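Local coordinates for protection of telomeres protein 1 (Schizosaccharomyces pombe, PDB 1QZG) that binds single-stranded telomeric DNA to protect the 3' overhang and regulates telomerase, here as the N-terminal OB-fold portion in complex with its DNA, at residues Gln12-Leu17 / Trp74-Asp79; Leu97-Gln102 / Cys146-Pro151; Phe129-Trp134 / Pro151-Thr156. All blocks are in the same frame, centred on the assembly; numbering follows the deposited sequence.

Contact 1 of 3, residues Gln12-Leu17 / Trp74-Asp79; sequences QLNELL and WDPTCD
D75 and L17 reach for each other from opposite directions, and methyl CD2 of L17 comes to rest 3.4 Å from OD2 of D75. That oxygen also accepts a hydrogen bond from the backbone N of I32, so the leucine packs against a carboxylate already tied to the start of helix 32-35. The other oxygen is turned into its own loop: with CG set between the backbone N and the carbonyl carbon (chi1 81°), OD1 of D75 lies 2.7 Å from the backbone N of T77. The bond is fairly straight, 157° at the hydrogen, but the donor approaches from above the carboxylate plane, 38° out of it. This is an Asx turn, laid over a type I beta turn from D75 to C78 that the bond from C78 N to D75 O, 3.0 Å, closes. Both turns belong to the loop between strands 67-74 and 85-91 of the OB fold, and helix 10-18, near the N terminus, lies against them.

P76 comes next, crossing L17 at about a right angle. Here the second branch of the leucine does the touching: CD1 of L17 is 3.4 Å from CD of P76, tighter than an ordinary carbon contact, while CG of the proline is a little farther from the same methyl. At another place on the ring, CB of P76 has the amide oxygen OD1 of N14 at 3.7 Å. T77 then meets the root of the leucine, its CG2 3.7 Å from CB of L17, while OG1 accepts a hydrogen bond from the N of R33. One turn back along the helix, L13 packs on F163, L166 and I170 of helix 158-175.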
loop_
_atom_site.group_PDB
_atom_site.type_symbol
_atom_site.label_atom_id
_atom_site.label_comp_id
_atom_site.label_asym_id
_atom_site.label_seq_id
_atom_site.Cartn_x
_atom_site.Cartn_y
_atom_site.Cartn_z
ATOM N N GLN C 12 17.348 -9.877 1.636
ATOM C CA GLN C 12 16.655 -10.349 0.441
ATOM C C GLN C 12 15.536 -9.384 0.068
ATOM O O GLN C 12 15.323 -9.091 -1.112
ATOM C CB GLN C 12 16.097 -11.752 0.685
ATOM C CG GLN C 12 17.185 -12.770 1.019
ATOM C CD GLN C 12 16.639 -14.046 1.624
ATOM O OE1 GLN C 12 15.881 -14.009 2.591
ATOM N NE2 GLN C 12 17.035 -15.186 1.066
ATOM N N LEU C 13 14.826 -8.890 1.077
ATOM C CA LEU C 13 13.748 -7.936 0.849
ATOM C C LEU C 13 14.296 -6.737 0.081
ATOM O O LEU C 13 13.730 -6.324 -0.931
ATOM C CB LEU C 13 13.156 -7.469 2.183
ATOM C CG LEU C 13 12.307 -6.190 2.165
ATOM C CD1 LEU C 13 11.170 -6.331 1.185
ATOM C CD2 LEU C 13 11.765 -5.916 3.554
ATOM N N ASN C 14 15.407 -6.189 0.560
ATOM C CA ASN C 14 16.018 -5.037 -0.091
ATOM C C ASN C 14 16.438 -5.300 -1.542
ATOM O O ASN C 14 16.240 -4.447 -2.407
ATOM C CB ASN C 14 17.219 -4.543 0.728
ATOM C CG ASN C 14 16.801 -3.696 1.927
ATOM O OD1 ASN C 14 16.203 -2.628 1.770
ATOM N ND2 ASN C 14 17.117 -4.168 3.130
ATOM N N GLU C 15 17.007 -6.471 -1.815
ATOM C CA GLU C 15 17.441 -6.801 -3.178
ATOM C C GLU C 15 16.220 -6.872 -4.071
ATOM O O GLU C 15 16.233 -6.411 -5.213
ATOM C CB GLU C 15 18.144 -8.152 -3.208
ATOM C CG GLU C 15 18.852 -8.485 -1.920
ATOM C CD GLU C 15 19.891 -9.562 -2.097
ATOM O OE1 GLU C 15 20.670 -9.471 -3.070
ATOM O OE2 GLU C 15 19.942 -10.486 -1.260
ATOM N N LEU C 16 15.168 -7.476 -3.534
ATOM C CA LEU C 16 13.908 -7.607 -4.244
ATOM C C LEU C 16 13.459 -6.210 -4.684
ATOM O O LEU C 16 13.312 -5.943 -5.877
ATOM C CB LEU C 16 12.871 -8.240 -3.314
ATOM C CG LEU C 16 12.214 -9.562 -3.725
ATOM C CD1 LEU C 16 13.029 -10.285 -4.795
ATOM C CD2 LEU C 16 12.044 -10.418 -2.479
ATOM N N LEU C 17 13.271 -5.320 -3.714
ATOM C CA LEU C 17 12.845 -3.952 -3.989
ATOM C C LEU C 17 13.782 -3.194 -4.922
ATOM O O LEU C 17 13.332 -2.478 -5.815
ATOM C CB LEU C 17 12.711 -3.179 -2.682
ATOM C CG LEU C 17 11.567 -3.647 -1.791
ATOM C CD1 LEU C 17 11.689 -3.004 -0.425
ATOM C CD2 LEU C 17 10.247 -3.295 -2.450
ATOM N N TRP C 74 4.841 3.702 1.629
ATOM C CA TRP C 74 6.284 3.826 1.691
ATOM C C TRP C 74 6.930 2.454 1.689
ATOM O O TRP C 74 6.310 1.461 2.100
ATOM C CB TRP C 74 6.656 4.577 2.972
ATOM C CG TRP C 74 8.116 4.609 3.314
ATOM C CD1 TRP C 74 8.970 5.652 3.079
ATOM C CD2 TRP C 74 8.899 3.585 3.944
ATOM N NE1 TRP C 74 10.232 5.343 3.534
ATOM C CE2 TRP C 74 10.215 4.084 4.075
ATOM C CE3 TRP C 74 8.640 2.293 4.425
ATOM C CZ2 TRP C 74 11.249 3.336 4.649
ATOM C CZ3 TRP C 74 9.641 1.557 5.002
ATOM C CH2 TRP C 74 10.942 2.083 5.114
ATOM N N ASP C 75 8.170 2.385 1.219
ATOM C CA ASP C 75 8.928 1.143 1.287
ATOM C C ASP C 75 10.391 1.576 1.351
ATOM O O ASP C 75 10.701 2.751 1.073
ATOM C CB ASP C 75 8.579 0.199 0.116
ATOM C CG ASP C 75 9.272 0.511 -1.186
ATOM O OD1 ASP C 75 10.142 1.397 -1.192
ATOM O OD2 ASP C 75 8.931 -0.126 -2.204
ATOM N N PRO C 76 11.296 0.663 1.713
ATOM C CA PRO C 76 12.723 0.985 1.821
ATOM C C PRO C 76 13.412 1.653 0.632
ATOM O O PRO C 76 14.572 2.035 0.748
ATOM C CB PRO C 76 13.354 -0.363 2.168
ATOM C CG PRO C 76 12.251 -1.078 2.901
ATOM C CD PRO C 76 11.054 -0.752 2.037
ATOM N N THR C 77 12.731 1.804 -0.501
ATOM C CA THR C 77 13.386 2.449 -1.632
ATOM C C THR C 77 13.226 3.961 -1.625
ATOM O O THR C 77 13.893 4.678 -2.371
ATOM C CB THR C 77 12.912 1.897 -2.978
ATOM O OG1 THR C 77 11.505 2.101 -3.095
ATOM C CG2 THR C 77 13.225 0.415 -3.082
ATOM N N CYS C 78 12.335 4.444 -0.786
ATOM C CA CYS C 78 12.177 5.890 -0.622
ATOM C C CYS C 78 13.006 6.259 0.591
ATOM O O CYS C 78 13.656 5.391 1.176
ATOM C CB CYS C 78 10.709 6.308 -0.387
ATOM S SG CYS C 78 9.491 5.207 -1.183
ATOM N N ASP C 79 13.000 7.525 0.985
ATOM C CA ASP C 79 13.756 7.917 2.161
ATOM C C ASP C 79 12.786 8.263 3.295
ATOM O O ASP C 79 11.642 8.633 3.041
ATOM C CB ASP C 79 14.671 9.112 1.856
ATOM C CG ASP C 79 14.169 9.964 0.707
ATOM O OD1 ASP C 79 14.018 9.436 -0.414
ATOM O OD2 ASP C 79 13.927 11.175 0.932
#

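Contact 2 of 3, residues Leu97-Gln102 / Cys146-Pro151; sequences LPVIKQ and CPQPMP
The chain around V99 and the chain around Q148 run antiparallel, 176° apart, with CA of V99 6.0 Å from CA of Q148, yet a side chain rather than a second backbone makes the bonds. The amide of Q148 serves V99 at both ends. Its OE1 accepts from N of V99 at 2.9 Å along an almost perfectly straight line (177°), and its NE2 gives a hydrogen to O of V99 at 2.8 Å; each bond lies in the carbonyl plane of its acceptor, on a lone pair. A bend in the glutamine chain (chi2 -65°) swings the amide back toward its own backbone, where NE2 also reaches O of C146 at 2.9 Å, this time from above the carbonyl plane. Both amide hydrogens are thus used, and OE1 has a second partner in the hydroxyl of Y131, which fixes the rotation of the amide. With a leucine in place of Q148, N and O of V99 would probably be left without these mates and the two loops without their polar link. CB of V99 lies 3.6 Å from NE2 of Q148 and the valine methyls part: CG1 meets SG of C146 at 3.4 Å, CG2 rests 3.8 Å from CD of P149. K101 brushes the same sulfur with its CB and sends NZ out to a salt bridge with D143. The two loops flank the barrel of this OB fold: L97 packs on W67, T69 and F129, P98 on L89 and Y131, and Q148 on L133, so they rest on side chains of strands 67-74, 85-91 and 129-133.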
loop_
_atom_site.group_PDB
_atom_site.type_symbol
_atom_site.label_atom_id
_atom_site.label_comp_id
_atom_site.label_asym_id
_atom_site.label_seq_id
_atom_site.Cartn_x
_atom_site.Cartn_y
_atom_site.Cartn_z
ATOM N N LEU C 97 -13.669 -0.194 1.690
ATOM C CA LEU C 97 -12.264 0.187 1.594
ATOM C C LEU C 97 -11.491 -0.229 2.830
ATOM O O LEU C 97 -12.080 -0.490 3.885
ATOM C CB LEU C 97 -12.152 1.704 1.431
ATOM C CG LEU C 97 -12.902 2.285 0.232
ATOM C CD1 LEU C 97 -12.887 3.792 0.301
ATOM C CD2 LEU C 97 -12.268 1.790 -1.058
ATOM N N PRO C 98 -10.148 -0.295 2.717
ATOM C CA PRO C 98 -9.306 -0.672 3.847
ATOM C C PRO C 98 -9.623 0.233 5.023
ATOM O O PRO C 98 -9.773 1.441 4.854
ATOM C CB PRO C 98 -7.887 -0.417 3.327
ATOM C CG PRO C 98 -8.004 -0.721 1.873
ATOM C CD PRO C 98 -9.336 -0.078 1.504
ATOM N N VAL C 99 -9.740 -0.353 6.206
ATOM C CA VAL C 99 -9.996 0.424 7.404
ATOM C C VAL C 99 -8.647 0.458 8.101
ATOM O O VAL C 99 -8.234 -0.508 8.737
ATOM C CB VAL C 99 -11.042 -0.246 8.322
ATOM C CG1 VAL C 99 -11.146 0.530 9.627
ATOM C CG2 VAL C 99 -12.390 -0.292 7.622
ATOM N N ILE C 100 -7.954 1.577 7.952
ATOM C CA ILE C 100 -6.635 1.735 8.529
ATOM C C ILE C 100 -6.705 2.393 9.881
ATOM O O ILE C 100 -7.415 3.381 10.067
ATOM C CB ILE C 100 -5.758 2.559 7.583
ATOM C CG1 ILE C 100 -5.618 1.789 6.263
ATOM C CG2 ILE C 100 -4.405 2.850 8.229
ATOM C CD1 ILE C 100 -5.100 2.608 5.119
ATOM N N LYS C 101 -5.959 1.858 10.837
ATOM C CA LYS C 101 -6.011 2.449 12.153
ATOM C C LYS C 101 -4.813 3.323 12.488
ATOM O O LYS C 101 -4.953 4.307 13.206
ATOM C CB LYS C 101 -6.198 1.371 13.214
ATOM C CG LYS C 101 -6.708 1.948 14.516
ATOM C CD LYS C 101 -7.099 0.867 15.492
ATOM C CE LYS C 101 -6.743 1.314 16.893
ATOM N NZ LYS C 101 -7.170 0.350 17.928
ATOM N N GLN C 102 -3.638 2.977 11.978
ATOM C CA GLN C 102 -2.470 3.794 12.261
ATOM C C GLN C 102 -1.341 3.613 11.266
ATOM O O GLN C 102 -1.241 2.596 10.582
ATOM C CB GLN C 102 -1.924 3.503 13.670
ATOM C CG GLN C 102 -1.290 2.127 13.827
ATOM C CD GLN C 102 -0.700 1.900 15.216
ATOM O OE1 GLN C 102 0.517 1.969 15.409
ATOM N NE2 GLN C 102 -1.565 1.636 16.189
ATOM N N CYS C 146 -7.946 -3.514 12.819
ATOM C CA CYS C 146 -9.340 -3.715 13.163
ATOM C C CYS C 146 -10.107 -4.510 12.111
ATOM O O CYS C 146 -9.589 -4.793 11.030
ATOM C CB CYS C 146 -10.013 -2.369 13.456
ATOM S SG CYS C 146 -9.674 -1.042 12.301
ATOM N N PRO C 147 -11.349 -4.912 12.425
ATOM C CA PRO C 147 -12.146 -5.684 11.464
ATOM C C PRO C 147 -12.244 -4.992 10.111
ATOM O O PRO C 147 -12.526 -3.799 10.031
ATOM C CB PRO C 147 -13.496 -5.807 12.159
ATOM C CG PRO C 147 -13.553 -4.568 12.936
ATOM C CD PRO C 147 -12.193 -4.472 13.547
ATOM N N GLN C 148 -12.013 -5.760 9.055
ATOM C CA GLN C 148 -12.039 -5.247 7.693
ATOM C C GLN C 148 -13.250 -5.711 6.894
ATOM O O GLN C 148 -13.747 -6.818 7.098
ATOM C CB GLN C 148 -10.791 -5.721 6.943
ATOM C CG GLN C 148 -9.467 -5.307 7.563
ATOM C CD GLN C 148 -9.295 -3.813 7.540
ATOM O OE1 GLN C 148 -9.437 -3.186 6.489
ATOM N NE2 GLN C 148 -9.000 -3.226 8.694
ATOM N N PRO C 149 -13.743 -4.862 5.973
ATOM C CA PRO C 149 -14.894 -5.236 5.142
ATOM C C PRO C 149 -14.374 -6.407 4.307
ATOM O O PRO C 149 -13.185 -6.423 3.948
ATOM C CB PRO C 149 -15.141 -3.985 4.305
ATOM C CG PRO C 149 -14.647 -2.875 5.199
ATOM C CD PRO C 149 -13.376 -3.451 5.760
ATOM N N MET C 150 -15.247 -7.346 3.957
ATOM C CA MET C 150 -14.766 -8.503 3.231
ATOM C C MET C 150 -14.647 -8.435 1.716
ATOM O O MET C 150 -13.693 -9.005 1.169
ATOM C CB MET C 150 -15.645 -9.704 3.571
ATOM C CG MET C 150 -15.877 -9.917 5.051
ATOM S SD MET C 150 -14.417 -10.573 5.886
ATOM C CE MET C 150 -14.228 -12.149 5.066
ATOM N N PRO C 151 -15.535 -7.769 1.007
ATOM C CA PRO C 151 -15.549 -7.826 -0.461
ATOM C C PRO C 151 -14.280 -7.467 -1.177
ATOM O O PRO C 151 -13.950 -8.107 -2.183
ATOM C CB PRO C 151 -16.657 -6.840 -0.833
ATOM C CG PRO C 151 -17.458 -6.689 0.417
ATOM C CD PRO C 151 -16.426 -6.699 1.545
#

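Contact 3 of 3, residues Phe129-Trp134 / Pro151-Thr156; sequences FRYALW and PRLMKT
The ring of F129 and the guanidinium of R152 lie nearly parallel, their planes 10° apart, with CE2 of the phenylalanine over one guanidinium face toward its rim. The arginine's CD sits over a face of that ring, 3.9 Å from the F129 centroid, in a CH-pi contact; the R152 chain, extended from CG to NE, crosses the phenylalanine side chain at about a right angle, which brings CD over the ring. The Y131 ring carries CD2 of L153 on one face, 3.4 Å from CZ of the tyrosine, and has CB of R152 near its edge. Over one face of the R130 guanidinium lies O of P151; at its edge, in plane, is NH1 of R152, the two guanidinium planes standing 61° apart.

O of F129 joins the two arginines. NH1 of R152 reaches it at 3.0 Å in the carbonyl plane, on a lone pair, whereas NH1 of R130, from the same strand, comes in from 54° above that plane. The backbones form a single beta bridge, Y131 with L153, in which N of Y131 donates to O of R152 at 2.9 Å and N of M154 to O of Y131 at 3.0 Å. Beside it CG of M154 packs on CB of R130, and farther along CG2 of T156 meets CB of A132 at 3.7 Å. The connection that leads to helix 158-175 is thereby laid against strand 129-133 of the OB barrel.

Two like charges approach closely here, NH1 of R130 to NH1 of R152 at 3.7 Å. The shared carbonyl, the salt bridge from R152 NE to D96 and the bonds of its NH1 to O of D127 and NH2 to OG of S91 probably offset the repulsion and leave the buried R152 little freedom to turn.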
loop_
_atom_site.group_PDB
_atom_site.type_symbol
_atom_site.label_atom_id
_atom_site.label_comp_id
_atom_site.label_asym_id
_atom_site.label_seq_id
_atom_site.Cartn_x
_atom_site.Cartn_y
_atom_site.Cartn_z
ATOM N N PHE C 129 -10.130 -3.294 -7.493
ATOM C CA PHE C 129 -8.920 -3.501 -6.700
ATOM C C PHE C 129 -9.187 -4.340 -5.459
ATOM O O PHE C 129 -10.297 -4.351 -4.916
ATOM C CB PHE C 129 -8.301 -2.183 -6.280
ATOM C CG PHE C 129 -8.800 -1.606 -4.984
ATOM C CD1 PHE C 129 -8.095 -1.828 -3.799
ATOM C CD2 PHE C 129 -9.946 -0.815 -4.944
ATOM C CE1 PHE C 129 -8.523 -1.268 -2.589
ATOM C CE2 PHE C 129 -10.387 -0.246 -3.747
ATOM C CZ PHE C 129 -9.671 -0.471 -2.564
ATOM N N ARG C 130 -8.152 -5.043 -5.006
ATOM C CA ARG C 130 -8.216 -5.887 -3.826
ATOM C C ARG C 130 -7.090 -5.470 -2.893
ATOM O O ARG C 130 -6.181 -4.735 -3.302
ATOM C CB ARG C 130 -8.047 -7.354 -4.220
ATOM C CG ARG C 130 -9.148 -7.885 -5.131
ATOM C CD ARG C 130 -10.479 -7.956 -4.399
ATOM N NE ARG C 130 -11.562 -8.422 -5.263
ATOM C CZ ARG C 130 -12.517 -7.639 -5.758
ATOM N NH1 ARG C 130 -12.534 -6.341 -5.476
ATOM N NH2 ARG C 130 -13.457 -8.150 -6.538
ATOM N N TYR C 131 -7.139 -5.923 -1.645
ATOM C CA TYR C 131 -6.098 -5.560 -0.696
ATOM C C TYR C 131 -5.967 -6.506 0.491
ATOM O O TYR C 131 -6.865 -7.313 0.773
ATOM C CB TYR C 131 -6.345 -4.139 -0.168
ATOM C CG TYR C 131 -7.390 -4.058 0.927
ATOM C CD1 TYR C 131 -7.025 -4.115 2.270
ATOM C CD2 TYR C 131 -8.750 -3.963 0.617
ATOM C CE1 TYR C 131 -7.985 -4.080 3.284
ATOM C CE2 TYR C 131 -9.723 -3.932 1.625
ATOM C CZ TYR C 131 -9.328 -3.991 2.951
ATOM O OH TYR C 131 -10.267 -3.966 3.947
ATOM N N ALA C 132 -4.818 -6.407 1.155
ATOM C CA ALA C 132 -4.522 -7.167 2.362
ATOM C C ALA C 132 -3.888 -6.126 3.281
ATOM O O ALA C 132 -3.024 -5.339 2.859
ATOM C CB ALA C 132 -3.542 -8.306 2.069
ATOM N N LEU C 133 -4.328 -6.115 4.535
ATOM C CA LEU C 133 -3.847 -5.165 5.529
ATOM C C LEU C 133 -3.351 -5.933 6.766
ATOM O O LEU C 133 -4.026 -6.839 7.245
ATOM C CB LEU C 133 -5.004 -4.250 5.928
ATOM C CG LEU C 133 -4.835 -2.781 6.300
ATOM C CD1 LEU C 133 -5.419 -2.524 7.679
ATOM C CD2 LEU C 133 -3.383 -2.390 6.230
ATOM N N TRP C 134 -2.176 -5.575 7.272
ATOM C CA TRP C 134 -1.599 -6.239 8.447
ATOM C C TRP C 134 -1.535 -5.316 9.657
ATOM O O TRP C 134 -1.677 -4.094 9.534
ATOM C CB TRP C 134 -0.181 -6.743 8.142
ATOM C CG TRP C 134 -0.141 -7.985 7.311
ATOM C CD1 TRP C 134 -0.052 -9.272 7.763
ATOM C CD2 TRP C 134 -0.212 -8.066 5.879
ATOM N NE1 TRP C 134 -0.060 -10.148 6.701
ATOM C CE2 TRP C 134 -0.156 -9.436 5.534
ATOM C CE3 TRP C 134 -0.314 -7.116 4.855
ATOM C CZ2 TRP C 134 -0.203 -9.878 4.204
ATOM C CZ3 TRP C 134 -0.360 -7.556 3.530
ATOM C CH2 TRP C 134 -0.301 -8.924 3.220
ATOM N N PRO C 151 -15.535 -7.769 1.007
ATOM C CA PRO C 151 -15.549 -7.826 -0.461
ATOM C C PRO C 151 -14.280 -7.467 -1.177
ATOM O O PRO C 151 -13.950 -8.107 -2.183
ATOM C CB PRO C 151 -16.657 -6.840 -0.833
ATOM C CG PRO C 151 -17.458 -6.689 0.417
ATOM C CD PRO C 151 -16.426 -6.699 1.545
ATOM N N ARG C 152 -13.370 -6.642 -0.674
ATOM C CA ARG C 152 -12.101 -6.535 -1.426
ATOM C C ARG C 152 -10.881 -7.299 -0.836
ATOM O O ARG C 152 -9.775 -7.182 -1.365
ATOM C CB ARG C 152 -11.701 -5.067 -1.605
ATOM C CG ARG C 152 -12.562 -4.309 -2.582
ATOM C CD ARG C 152 -12.432 -2.807 -2.352
ATOM N NE ARG C 152 -13.467 -2.062 -3.025
ATOM C CZ ARG C 152 -13.587 -1.988 -4.344
ATOM N NH1 ARG C 152 -12.731 -2.631 -5.128
ATOM N NH2 ARG C 152 -14.581 -1.290 -4.879
ATOM N N LEU C 153 -11.061 -8.067 0.229
ATOM C CA LEU C 153 -9.947 -8.757 0.872
ATOM C C LEU C 153 -9.350 -9.885 0.060
ATOM O O LEU C 153 -10.064 -10.662 -0.567
ATOM C CB LEU C 153 -10.366 -9.317 2.229
ATOM C CG LEU C 153 -10.731 -8.337 3.339
ATOM C CD1 LEU C 153 -11.018 -9.080 4.628
ATOM C CD2 LEU C 153 -9.614 -7.313 3.555
ATOM N N MET C 154 -8.026 -9.974 0.086
ATOM C CA MET C 154 -7.305 -11.008 -0.600
ATOM C C MET C 154 -6.837 -12.034 0.396
ATOM O O MET C 154 -6.399 -11.660 1.484
ATOM C CB MET C 154 -6.068 -10.460 -1.291
ATOM C CG MET C 154 -6.322 -9.435 -2.351
ATOM S SD MET C 154 -4.801 -8.616 -2.883
ATOM C CE MET C 154 -3.777 -10.029 -3.290
ATOM N N LYS C 155 -6.921 -13.311 0.051
ATOM C CA LYS C 155 -6.442 -14.338 0.952
ATOM C C LYS C 155 -4.933 -14.315 0.748
ATOM O O LYS C 155 -4.451 -14.248 -0.381
ATOM C CB LYS C 155 -7.021 -15.699 0.572
ATOM N N THR C 156 -4.189 -14.332 1.843
ATOM C CA THR C 156 -2.739 -14.307 1.766
ATOM C C THR C 156 -2.176 -15.433 2.616
ATOM O O THR C 156 -2.885 -16.003 3.446
ATOM C CB THR C 156 -2.185 -12.967 2.278
ATOM O OG1 THR C 156 -2.675 -12.726 3.602
ATOM C CG2 THR C 156 -2.614 -11.827 1.364
#

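Overall arrangement
From the N terminus, helix 10-18 leads off and contact 1 closes the first long loop, returning the chain to that helix after strand 67-74. It is complete before the others open and lies across the chain's centre from them, about 21 Å from contact 3 and 25 Å from contact 2, centre to centre. Contacts 2 and 3 cross: residues 97-102 come first, then strand 129-133, and the single run 146-156 answers both, with P151 common to the two. They touch directly. Together they tie the connection ahead of helix 158-175 to strand 129-133 and to the loop after strand 85-91.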